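Catechol 1,2-dioxygenase (Burkholderia ambifaria, PDB 5VXT) probably catalyses the iron(III)-dependent ring opening of catechol by molecular oxygen, cleaving the bond between its two hydroxyl-bearing carbons to give cis,cis-muconate. Local coordinates at residues G40-R43 and T44-I47; I315-R318 and L319-S322; P129-D132 and G133-I137; L94-Y97 and L98-M102. All blocks are in the same frame, centred on the assembly; numbering follows the deposited sequence.

Contact 1 of 4, residues G40-R43 and T44-I47; sequences GNAR and TQQI. With PTY (phosphatidylethanolamine), chain C.
The guanidinium of Arg-43 meets the amide of Gln-46 in an unusual way: its NH1 donates to OE1 at 3.0 Å from above the carbonyl plane, about 52° out of it and off the lone pairs. The oxygen nevertheless lies at the guanidinium's edge, near its plane, and the two flat groups are turned 64° apart. Ile-47 comes over one face of the same guanidinium, its CD1 3.7 Å from Arg-43 NE. A bend at chi2 turns the arginine chain along the helix, which brings both partners within range. NH2 is left to the second subunit, where it forms a salt bridge with Glu-68 and a hydrogen bond to Leu-62 O.

Just before the first helical residue, Asn-41 holds the N-cap position. With CG anti to its own nitrogen (chi1 -180°), it turns OD1 back to the start of the helix, where it accepts from Thr-44 N at 2.9 Å, in the carbonyl plane. A water joins OD1 to Thr-44 OG1, and that hydroxyl is also hydrogen-bonded to Arg-228 NE of the second subunit. Gln-45, extended beyond CG, runs back alongside the cap residue, its CG 3.2 Å from Asn-41 O, while its NE2 reaches Leu-229 O of the second subunit.

Ile-47 also faces the lipid pocket, CG2 lying 3.5 Å from C35 of phosphatidylethanolamine. Backbone bonds such as Gln-46 N to Ala-42 O start helix 42-62, whose first turn touches a lipid tail through Ile-47 and, through its polar side chains, residues on helices 42-62, 66-81 and 221-229 of the second subunit.

Contact 2 of 4, residues I315-R318 and L319-S322; sequences IVER and LRAS
Arg-320 grips the carbonyl of Val-316 end-on with two nitrogens, a bidentate side-chain-to-backbone contact within the loop before the short, weakly bonded strand about 321-322, placed parallel to strand 125-126. NH2 lies 2.6 Å from Val-316 O, above the carbonyl plane; NH1, at 3.0 Å from the same oxygen, lies in that plane and on a lone pair. Neither bond is straight, at 145° and 130°, as expected when two nitrogens converge on a single atom. The chain of Arg-320, extended from CG to NE, spans the distance back to Val-316.

Among charged groups, Arg-320 NH2 also forms a salt bridge with Glu-120, whereas Glu-317 OE1 stays beyond salt-bridge range of NH1. The far end of Arg-318 turns to partners outside the segments: NH1 to Glu-95 in a salt bridge, with a cation-pi contact to Trp-70 of the second subunit.

Nonpolar contact comes from the stem of Arg-318, which crosses Arg-320 at about a right angle and sets CG over one face of the guanidinium, toward its rim, 3.6 Å from Arg-320 NE. A water completes the polar links: it accepts from Arg-318 NE at 3.2 Å and donates to Leu-319 O at 2.7 Å.

Contact 3 of 4, residues P129-D132 and G133-I137; sequences PVRD and GVAKI
Arg-131 lays the base of its side chain across the turn onto Ala-135, its CG 3.7 Å from Ala-135 CB. The neighbouring methylene packs still more closely on the backbone, with Arg-131 CB 3.1 Å from Val-134 O. Beyond CG the chain bends at chi2 and leads away from the 133-137 side, carrying the guanidinium back over Pro-129, whose CB lies over one of its faces.

The corner itself is a gamma turn, close to the classic form, centred on Gly-133. Val-134 N donates to Asp-132 O at 2.8 Å, a bent bond at 140° with the nitrogen above the carbonyl plane. Gly-133 has a positive phi of 73°, which favours glycine.

This turn carries the chain from one sheet to the other in the two-sheet architecture of the dioxygenase domain. Strand 130-132 is the outermost strand of one five-stranded sheet and runs parallel to strand 193-197, while strand 134-136 edges the second sheet and runs parallel to strand 203-209. The two short strands diverge, their directions 126° apart. Backbone hydrogen bonds join Arg-131 to Ala-195 and Lys-197, and Ala-135 to Glu-205 and Arg-207.

Contact 4 of 4, residues L94-Y97 and L98-M102; sequences LEKY and LDIRM
Tyr-97 and Arg-101, one turn apart on helix 94-109, form the main side-chain overlap. The aliphatic part of the arginine passes the ring on one face, offset toward its rim, and CD comes to 3.6 Å from Tyr-97 CE2. The ring and guanidinium planes are 30° apart, and a bend at chi3 (70°) takes the charged end onward beyond the ring. A second nonpolar contact joins Lys-96 CE to Ile-100 CG1 at 3.9 Å, the two chains crossing at about a right angle.

Backbone hydrogen bonds run at helical spacing, among them Arg-101 N to Tyr-97 O at 3.0 Å; the one from Asp-99 N to Glu-95 O is long and weak. Leu-98 N donates to Leu-94 O, and Leu-98 CG lies close to that same carbonyl, 3.4 Å from Leu-94 O.

Water carries the polar side-chain links. One molecule donates to both Glu-95 O and Asp-99 OD1, the latter at 2.6 Å, and another accepts from Lys-96 NZ while donating to Asp-99 OD2 at 2.7 Å.

Outward, Tyr-97 stacks on Phe-56 of the second subunit, and Arg-101 forms salt bridges with Asp-60 and Asp-63 of that subunit and donates to its Val-11 O. A buried arginine charge is thus met by two acids across the interface, which would probably stabilise its charged form and makes this turn of helix part of the dimer contact.

Along the chain the order is contact 1, contact 4, contact 3, contact 2. Contacts 1 and 4 belong to the N-terminal helical region, on helices 42-62 and 94-109, with centres about 22 Å apart; each includes a residue lining a phosphatidylethanolamine pocket. Contact 3 joins the two sheets of the dioxygenase domain at their edge strands and is remote, its centre about 44 Å from that of contact 1. Contact 2, near the C-terminus, returns to the helices: the salt bridge Arg-318 NH1 to Glu-95 OE2, 3.0 Å, ties it to contact 4. Contacts 1, 2 and 4 all touch the second subunit, so dimerisation draws on both the helical region and the C-terminal segment.

Contact 1 of 4, residues G40-R43 and T44-I47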
loop_
_atom_site.group_PDB
_atom_site.type_symbol
_atom_site.label_atom_id
_atom_site.label_comp_id
_atom_site.label_asym_id
_atom_site.label_seq_id
_atom_site.Cartn_x
_atom_site.Cartn_y
_atom_site.Cartn_z
ATOM N N GLY B 40 18.954 12.355 2.583
ATOM C CA GLY B 40 18.303 11.095 2.315
ATOM C C GLY B 40 18.958 9.969 3.090
ATOM O O GLY B 40 20.165 9.985 3.372
ATOM N N ASN B 41 18.144 8.987 3.453
ATOM C CA ASN B 41 18.588 7.809 4.182
ATOM C C ASN B 41 19.046 6.758 3.178
ATOM O O ASN B 41 18.249 6.295 2.355
ATOM C CB ASN B 41 17.450 7.277 5.050
ATOM C CG ASN B 41 17.844 6.062 5.830
ATOM O OD1 ASN B 41 17.744 4.943 5.338
ATOM N ND2 ASN B 41 18.310 6.267 7.061
ATOM N N ALA B 42 20.328 6.384 3.249
ATOM C CA ALA B 42 20.897 5.490 2.241
ATOM C C ALA B 42 20.209 4.129 2.236
ATOM O O ALA B 42 19.976 3.551 1.169
ATOM C CB ALA B 42 22.398 5.321 2.468
ATOM N N ARG B 43 19.890 3.591 3.418
ATOM C CA ARG B 43 19.251 2.277 3.476
ATOM C C ARG B 43 17.882 2.297 2.809
ATOM O O ARG B 43 17.512 1.344 2.111
ATOM C CB ARG B 43 19.130 1.821 4.928
ATOM C CG ARG B 43 18.371 0.499 5.129
ATOM C CD ARG B 43 19.006 -0.692 4.408
ATOM N NE ARG B 43 18.440 -1.949 4.897
ATOM C CZ ARG B 43 18.744 -3.156 4.430
ATOM N NH1 ARG B 43 19.614 -3.278 3.437
ATOM N NH2 ARG B 43 18.164 -4.237 4.959
ATOM N N THR B 44 17.106 3.365 3.025
ATOM C CA THR B 44 15.793 3.464 2.386
ATOM C C THR B 44 15.929 3.620 0.874
ATOM O O THR B 44 15.160 3.024 0.107
ATOM C CB THR B 44 15.015 4.639 2.984
ATOM O OG1 THR B 44 14.832 4.414 4.381
ATOM C CG2 THR B 44 13.640 4.790 2.339
ATOM N N GLN B 45 16.909 4.411 0.429
ATOM C CA GLN B 45 17.161 4.549 -1.004
ATOM C C GLN B 45 17.494 3.204 -1.634
ATOM O O GLN B 45 16.974 2.865 -2.705
ATOM C CB GLN B 45 18.296 5.543 -1.242
ATOM C CG GLN B 45 17.985 6.959 -0.776
ATOM C CD GLN B 45 19.230 7.815 -0.640
ATOM O OE1 GLN B 45 20.352 7.296 -0.565
ATOM N NE2 GLN B 45 19.042 9.133 -0.576
ATOM N N GLN B 46 18.351 2.421 -0.968
ATOM C CA GLN B 46 18.724 1.096 -1.464
ATOM C C GLN B 46 17.508 0.178 -1.577
ATOM O O GLN B 46 17.306 -0.482 -2.605
ATOM C CB GLN B 46 19.780 0.470 -0.543
ATOM C CG GLN B 46 19.996 -1.015 -0.802
ATOM C CD GLN B 46 20.757 -1.721 0.309
ATOM O OE1 GLN B 46 20.694 -1.324 1.467
ATOM N NE2 GLN B 46 21.476 -2.778 -0.046
ATOM N N ILE B 47 16.694 0.109 -0.519
ATOM C CA ILE B 47 15.521 -0.756 -0.547
ATOM C C ILE B 47 14.556 -0.313 -1.632
ATOM O O ILE B 47 14.034 -1.139 -2.390
ATOM C CB ILE B 47 14.832 -0.794 0.828
ATOM C CG1 ILE B 47 15.736 -1.516 1.829
ATOM C CG2 ILE B 47 13.437 -1.460 0.697
ATOM C CD1 ILE B 47 15.207 -1.533 3.252
HETATM C C1 PTY C . 11.979 3.584 8.384
HETATM C C2 PTY C . 8.691 8.036 11.822
HETATM C C3 PTY C . 8.336 6.721 12.505
HETATM O O4 PTY C . 12.183 3.076 7.070
HETATM C C5 PTY C . 10.872 5.337 9.726
HETATM C C6 PTY C . 11.134 4.848 8.312
HETATM O O7 PTY C . 9.889 4.539 7.695
HETATM C C8 PTY C . 9.380 5.615 6.856
HETATM O O10 PTY C . 9.163 6.725 7.316
HETATM C C11 PTY C . 9.111 5.297 5.413
HETATM C C12 PTY C . 9.351 3.803 5.298
HETATM C C13 PTY C . 8.609 3.236 4.107
HETATM C C14 PTY C . 9.605 2.670 3.113
HETATM C C15 PTY C . 8.917 1.605 2.282
HETATM C C16 PTY C . 7.540 2.099 1.870
HETATM C C17 PTY C . 7.126 1.452 0.560
HETATM C C18 PTY C . 8.317 1.448 -0.382
HETATM C C19 PTY C . 7.906 0.921 -1.745
HETATM C C20 PTY C . 8.560 1.766 -2.825
HETATM C C21 PTY C . 9.046 0.892 -3.971
HETATM C C22 PTY C . 8.223 -0.380 -4.083
HETATM C C23 PTY C . 7.288 -0.337 -5.279
HETATM C C24 PTY C . 5.880 0.032 -4.843
HETATM C C25 PTY C . 5.657 1.537 -4.903
HETATM C C26 PTY C . 4.162 1.807 -4.986
HETATM C C27 PTY C . 3.861 2.841 -6.058
HETATM C C28 PTY C . 2.355 2.947 -6.216
HETATM C C29 PTY C . 1.746 3.413 -4.918
HETATM C C30 PTY C . 12.700 1.732 6.906
HETATM C C31 PTY C . 12.815 1.104 5.538
HETATM O O30 PTY C . 13.020 1.113 7.903
HETATM C C32 PTY C . 11.501 0.390 5.227
HETATM C C33 PTY C . 11.537 -0.362 3.900
HETATM C C34 PTY C . 10.536 -1.512 3.914
HETATM C C35 PTY C . 10.618 -2.348 2.648
HETATM C C36 PTY C . 9.760 -3.598 2.774
HETATM C C37 PTY C . 8.306 -3.202 2.977
HETATM C C38 PTY C . 7.394 -4.233 2.338
HETATM C C39 PTY C . 5.931 -3.858 2.507
HETATM C C40 PTY C . 5.097 -4.528 1.419
HETATM C C41 PTY C . 3.877 -5.211 2.034
HETATM C C42 PTY C . 3.049 -6.016 1.034
HETATM C C43 PTY C . 1.895 -6.707 1.752
HETATM C C44 PTY C . 1.305 -5.800 2.813
HETATM P P1 PTY C . 9.588 4.491 11.875
HETATM O O11 PTY C . 8.493 5.640 11.589
HETATM O O12 PTY C . 8.854 3.224 12.244
HETATM O O13 PTY C . 10.626 5.050 12.823
HETATM O O14 PTY C . 10.267 4.261 10.435
HETATM N N1 PTY C . 10.129 8.093 11.637
HETATM O O HOH W 1 15.935 3.273 6.808
HETATM O O HOH W 2 22.202 -5.054 2.420
#

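Contact 2 of 4, residues I315-R318 and L319-S322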
loop_
_atom_site.group_PDB
_atom_site.type_symbol
_atom_site.label_atom_id
_atom_site.label_comp_id
_atom_site.label_asym_id
_atom_site.label_seq_id
_atom_site.Cartn_x
_atom_site.Cartn_y
_atom_site.Cartn_z
ATOM N N ILE B 315 14.084 -9.633 18.566
ATOM C CA ILE B 315 12.923 -8.867 19.006
ATOM C C ILE B 315 12.514 -7.896 17.906
ATOM O O ILE B 315 13.357 -7.346 17.189
ATOM C CB ILE B 315 13.223 -8.123 20.323
ATOM C CG1 ILE B 315 11.949 -7.491 20.896
ATOM C CG2 ILE B 315 14.293 -7.065 20.118
ATOM C CD1 ILE B 315 12.075 -7.028 22.360
ATOM N N VAL B 316 11.209 -7.685 17.771
ATOM C CA VAL B 316 10.629 -6.971 16.641
ATOM C C VAL B 316 9.888 -5.751 17.162
ATOM O O VAL B 316 9.035 -5.872 18.051
ATOM C CB VAL B 316 9.687 -7.895 15.839
ATOM C CG1 VAL B 316 8.891 -7.107 14.820
ATOM C CG2 VAL B 316 10.485 -8.990 15.168
ATOM N N GLU B 317 10.202 -4.584 16.599
ATOM C CA GLU B 317 9.472 -3.352 16.867
ATOM C C GLU B 317 8.508 -3.085 15.718
ATOM O O GLU B 317 8.920 -3.053 14.551
ATOM C CB GLU B 317 10.428 -2.167 17.042
ATOM C CG GLU B 317 11.293 -2.239 18.282
ATOM C CD GLU B 317 10.469 -2.316 19.551
ATOM O OE1 GLU B 317 10.656 -3.280 20.329
ATOM O OE2 GLU B 317 9.622 -1.419 19.761
ATOM N N ARG B 318 7.226 -2.917 16.049
ATOM C CA ARG B 318 6.211 -2.544 15.069
ATOM C C ARG B 318 5.114 -1.767 15.782
ATOM O O ARG B 318 4.980 -1.832 17.011
ATOM C CB ARG B 318 5.620 -3.771 14.358
ATOM C CG ARG B 318 4.952 -4.755 15.317
ATOM C CD ARG B 318 4.575 -6.076 14.631
ATOM N NE ARG B 318 3.347 -6.014 13.847
ATOM C CZ ARG B 318 2.756 -7.078 13.300
ATOM N NH1 ARG B 318 3.275 -8.290 13.470
ATOM N NH2 ARG B 318 1.641 -6.940 12.586
ATOM N N LEU B 319 4.339 -1.012 14.999
ATOM C CA LEU B 319 3.213 -0.268 15.552
ATOM C C LEU B 319 2.257 -1.219 16.257
ATOM O O LEU B 319 1.759 -2.175 15.655
ATOM C CB LEU B 319 2.474 0.502 14.457
ATOM C CG LEU B 319 2.987 1.875 14.029
ATOM C CD1 LEU B 319 1.908 2.600 13.224
ATOM C CD2 LEU B 319 3.419 2.707 15.227
ATOM N N ARG B 320 2.013 -0.963 17.540
ATOM C CA ARG B 320 1.131 -1.790 18.349
ATOM C C ARG B 320 0.162 -0.901 19.109
ATOM O O ARG B 320 0.543 0.160 19.615
ATOM C CB ARG B 320 1.930 -2.668 19.325
ATOM C CG ARG B 320 2.654 -3.834 18.651
ATOM C CD ARG B 320 3.925 -4.205 19.414
ATOM N NE ARG B 320 4.630 -5.364 18.857
ATOM C CZ ARG B 320 5.957 -5.498 18.854
ATOM N NH1 ARG B 320 6.733 -4.543 19.364
ATOM N NH2 ARG B 320 6.509 -6.581 18.327
ATOM N N ALA B 321 -1.095 -1.334 19.175
ATOM C CA ALA B 321 -2.111 -0.612 19.923
ATOM C C ALA B 321 -1.836 -0.689 21.422
ATOM O O ALA B 321 -1.125 -1.574 21.901
ATOM C CB ALA B 321 -3.500 -1.182 19.628
ATOM N N SER B 322 -2.421 0.256 22.160
ATOM C CA SER B 322 -2.337 0.279 23.614
ATOM C C SER B 322 -3.655 0.785 24.184
ATOM O O SER B 322 -4.395 1.518 23.522
ATOM C CB SER B 322 -1.192 1.167 24.105
ATOM O OG SER B 322 -1.520 2.533 23.939
HETATM O O HOH W 3 2.227 -3.078 13.110
#

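Contact 3 of 4, residues P129-D132 and G133-I137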
loop_
_atom_site.group_PDB
_atom_site.type_symbol
_atom_site.label_atom_id
_atom_site.label_comp_id
_atom_site.label_asym_id
_atom_site.label_seq_id
_atom_site.Cartn_x
_atom_site.Cartn_y
_atom_site.Cartn_z
ATOM N N PRO B 129 -3.085 -5.133 32.865
ATOM C CA PRO B 129 -2.605 -5.153 34.251
ATOM C C PRO B 129 -1.937 -6.482 34.561
ATOM O O PRO B 129 -2.464 -7.552 34.245
ATOM C CB PRO B 129 -3.883 -4.948 35.072
ATOM C CG PRO B 129 -4.969 -5.478 34.196
ATOM C CD PRO B 129 -4.557 -5.116 32.790
ATOM N N VAL B 130 -0.760 -6.407 35.168
ATOM C CA VAL B 130 0.062 -7.583 35.416
ATOM C C VAL B 130 -0.386 -8.221 36.721
ATOM O O VAL B 130 -0.411 -7.563 37.766
ATOM C CB VAL B 130 1.553 -7.217 35.463
ATOM C CG1 VAL B 130 2.396 -8.470 35.595
ATOM C CG2 VAL B 130 1.946 -6.421 34.220
ATOM N N ARG B 131 -0.747 -9.498 36.661
ATOM C CA ARG B 131 -1.144 -10.255 37.838
ATOM C C ARG B 131 0.001 -11.139 38.309
ATOM O O ARG B 131 0.876 -11.527 37.534
ATOM C CB ARG B 131 -2.369 -11.126 37.552
ATOM C CG ARG B 131 -3.546 -10.395 36.944
ATOM C CD ARG B 131 -3.858 -9.123 37.698
ATOM N NE ARG B 131 -5.118 -8.536 37.256
ATOM C CZ ARG B 131 -5.519 -7.310 37.571
ATOM N NH1 ARG B 131 -4.753 -6.532 38.326
ATOM N NH2 ARG B 131 -6.685 -6.860 37.128
ATOM N N ASP B 132 -0.018 -11.464 39.598
ATOM C CA ASP B 132 0.942 -12.401 40.168
ATOM C C ASP B 132 0.455 -13.818 39.910
ATOM O O ASP B 132 -0.577 -14.228 40.445
ATOM C CB ASP B 132 1.109 -12.153 41.666
ATOM C CG ASP B 132 2.178 -11.125 41.969
ATOM O OD1 ASP B 132 3.044 -10.901 41.097
ATOM O OD2 ASP B 132 2.161 -10.553 43.084
ATOM N N GLY B 133 1.174 -14.557 39.068
ATOM C CA GLY B 133 0.947 -15.981 38.901
ATOM C C GLY B 133 -0.292 -16.440 38.152
ATOM O O GLY B 133 -0.234 -17.446 37.437
ATOM N N VAL B 134 -1.425 -15.760 38.323
ATOM C CA VAL B 134 -2.689 -16.192 37.729
ATOM C C VAL B 134 -3.480 -14.961 37.309
ATOM O O VAL B 134 -3.520 -13.961 38.030
ATOM C CB VAL B 134 -3.524 -17.060 38.702
ATOM C CG1 VAL B 134 -4.891 -17.367 38.108
ATOM C CG2 VAL B 134 -2.805 -18.361 39.046
ATOM N N ALA B 135 -4.104 -15.027 36.131
ATOM C CA ALA B 135 -5.000 -13.974 35.673
ATOM C C ALA B 135 -6.282 -14.593 35.140
ATOM O O ALA B 135 -6.238 -15.546 34.356
ATOM C CB ALA B 135 -4.348 -13.106 34.587
ATOM N N LYS B 136 -7.418 -14.052 35.568
ATOM C CA LYS B 136 -8.706 -14.334 34.947
ATOM C C LYS B 136 -8.990 -13.200 33.973
ATOM O O LYS B 136 -9.154 -12.047 34.384
ATOM C CB LYS B 136 -9.815 -14.452 35.987
ATOM C CG LYS B 136 -11.146 -14.861 35.388
ATOM C CD LYS B 136 -12.214 -15.012 36.452
ATOM C CE LYS B 136 -13.489 -15.583 35.857
ATOM N NZ LYS B 136 -14.006 -14.742 34.747
ATOM N N ILE B 137 -9.037 -13.518 32.682
ATOM C CA ILE B 137 -8.974 -12.490 31.656
ATOM C C ILE B 137 -10.274 -12.333 30.885
ATOM O O ILE B 137 -10.372 -11.417 30.054
ATOM C CB ILE B 137 -7.798 -12.736 30.692
ATOM C CG1 ILE B 137 -8.041 -13.980 29.847
ATOM C CG2 ILE B 137 -6.502 -12.892 31.476
ATOM C CD1 ILE B 137 -6.905 -14.281 28.881
#

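Contact 4 of 4, residues L94-Y97 and L98-M102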
loop_
_atom_site.group_PDB
_atom_site.type_symbol
_atom_site.label_atom_id
_atom_site.label_comp_id
_atom_site.label_asym_id
_atom_site.label_seq_id
_atom_site.Cartn_x
_atom_site.Cartn_y
_atom_site.Cartn_z
ATOM N N LEU B 94 3.730 -13.087 4.145
ATOM C CA LEU B 94 4.904 -12.272 4.430
ATOM C C LEU B 94 5.285 -12.366 5.903
ATOM O O LEU B 94 6.474 -12.432 6.242
ATOM C CB LEU B 94 4.644 -10.825 4.022
ATOM C CG LEU B 94 5.691 -9.762 4.365
ATOM C CD1 LEU B 94 7.064 -10.069 3.751
ATOM C CD2 LEU B 94 5.223 -8.370 3.944
ATOM N N GLU B 95 4.291 -12.380 6.790
ATOM C CA GLU B 95 4.601 -12.459 8.216
ATOM C C GLU B 95 5.234 -13.803 8.558
ATOM O O GLU B 95 6.194 -13.864 9.344
ATOM C CB GLU B 95 3.336 -12.208 9.033
ATOM C CG GLU B 95 3.571 -12.063 10.530
ATOM C CD GLU B 95 2.401 -11.411 11.262
ATOM O OE1 GLU B 95 1.279 -11.346 10.710
ATOM O OE2 GLU B 95 2.605 -10.960 12.409
ATOM N N LYS B 96 4.722 -14.889 7.967
ATOM C CA LYS B 96 5.361 -16.196 8.124
ATOM C C LYS B 96 6.772 -16.179 7.553
ATOM O O LYS B 96 7.692 -16.757 8.139
ATOM C CB LYS B 96 4.520 -17.288 7.452
ATOM C CG LYS B 96 5.195 -18.650 7.401
ATOM C CD LYS B 96 5.555 -19.197 8.806
ATOM C CE LYS B 96 6.107 -20.608 8.710
ATOM N NZ LYS B 96 6.510 -21.129 10.057
ATOM N N TYR B 97 6.970 -15.492 6.422
ATOM C CA TYR B 97 8.302 -15.438 5.825
ATOM C C TYR B 97 9.320 -14.880 6.813
ATOM O O TYR B 97 10.454 -15.368 6.892
ATOM C CB TYR B 97 8.277 -14.598 4.539
ATOM C CG TYR B 97 9.520 -14.760 3.686
ATOM C CD1 TYR B 97 9.847 -15.995 3.135
ATOM C CD2 TYR B 97 10.362 -13.682 3.428
ATOM C CE1 TYR B 97 10.981 -16.154 2.361
ATOM C CE2 TYR B 97 11.497 -13.831 2.655
ATOM C CZ TYR B 97 11.804 -15.063 2.126
ATOM O OH TYR B 97 12.931 -15.212 1.343
ATOM N N LEU B 98 8.938 -13.848 7.564
ATOM C CA LEU B 98 9.866 -13.269 8.528
ATOM C C LEU B 98 10.263 -14.291 9.583
ATOM O O LEU B 98 11.409 -14.281 10.059
ATOM C CB LEU B 98 9.249 -12.039 9.184
ATOM C CG LEU B 98 8.861 -10.924 8.214
ATOM C CD1 LEU B 98 8.284 -9.763 8.993
ATOM C CD2 LEU B 98 10.062 -10.491 7.385
ATOM N N ASP B 99 9.330 -15.161 9.980
ATOM C CA ASP B 99 9.661 -16.212 10.947
ATOM C C ASP B 99 10.595 -17.248 10.340
ATOM O O ASP B 99 11.484 -17.761 11.030
ATOM C CB ASP B 99 8.390 -16.906 11.453
ATOM C CG ASP B 99 7.635 -16.082 12.482
ATOM O OD1 ASP B 99 8.115 -14.985 12.869
ATOM O OD2 ASP B 99 6.555 -16.535 12.906
ATOM N N ILE B 100 10.385 -17.588 9.058
ATOM C CA ILE B 100 11.260 -18.539 8.374
ATOM C C ILE B 100 12.695 -18.039 8.384
ATOM O O ILE B 100 13.631 -18.796 8.675
ATOM C CB ILE B 100 10.772 -18.807 6.939
ATOM C CG1 ILE B 100 9.479 -19.627 6.954
ATOM C CG2 ILE B 100 11.850 -19.533 6.137
ATOM C CD1 ILE B 100 8.897 -19.863 5.542
ATOM N N ARG B 101 12.894 -16.752 8.088
ATOM C CA ARG B 101 14.247 -16.205 8.106
ATOM C C ARG B 101 14.821 -16.171 9.521
ATOM O O ARG B 101 15.994 -16.495 9.714
ATOM C CB ARG B 101 14.264 -14.818 7.468
ATOM C CG ARG B 101 13.745 -14.853 6.009
ATOM C CD ARG B 101 14.126 -13.611 5.174
ATOM N NE ARG B 101 15.556 -13.551 4.870
ATOM C CZ ARG B 101 16.401 -12.655 5.369
ATOM N NH1 ARG B 101 15.971 -11.701 6.183
ATOM N NH2 ARG B 101 17.686 -12.701 5.043
ATOM N N MET B 102 14.016 -15.784 10.520
ATOM C CA MET B 102 14.507 -15.783 11.899
ATOM C C MET B 102 14.814 -17.199 12.364
ATOM O O MET B 102 15.809 -17.430 13.062
ATOM C CB MET B 102 13.492 -15.127 12.838
ATOM C CG MET B 102 13.594 -13.611 12.932
ATOM S SD MET B 102 12.392 -12.835 14.043
ATOM C CE MET B 102 10.862 -13.124 13.141
HETATM O O HOH W 4 7.064 -12.882 11.689
HETATM O O HOH W 5 5.724 -19.018 12.067
#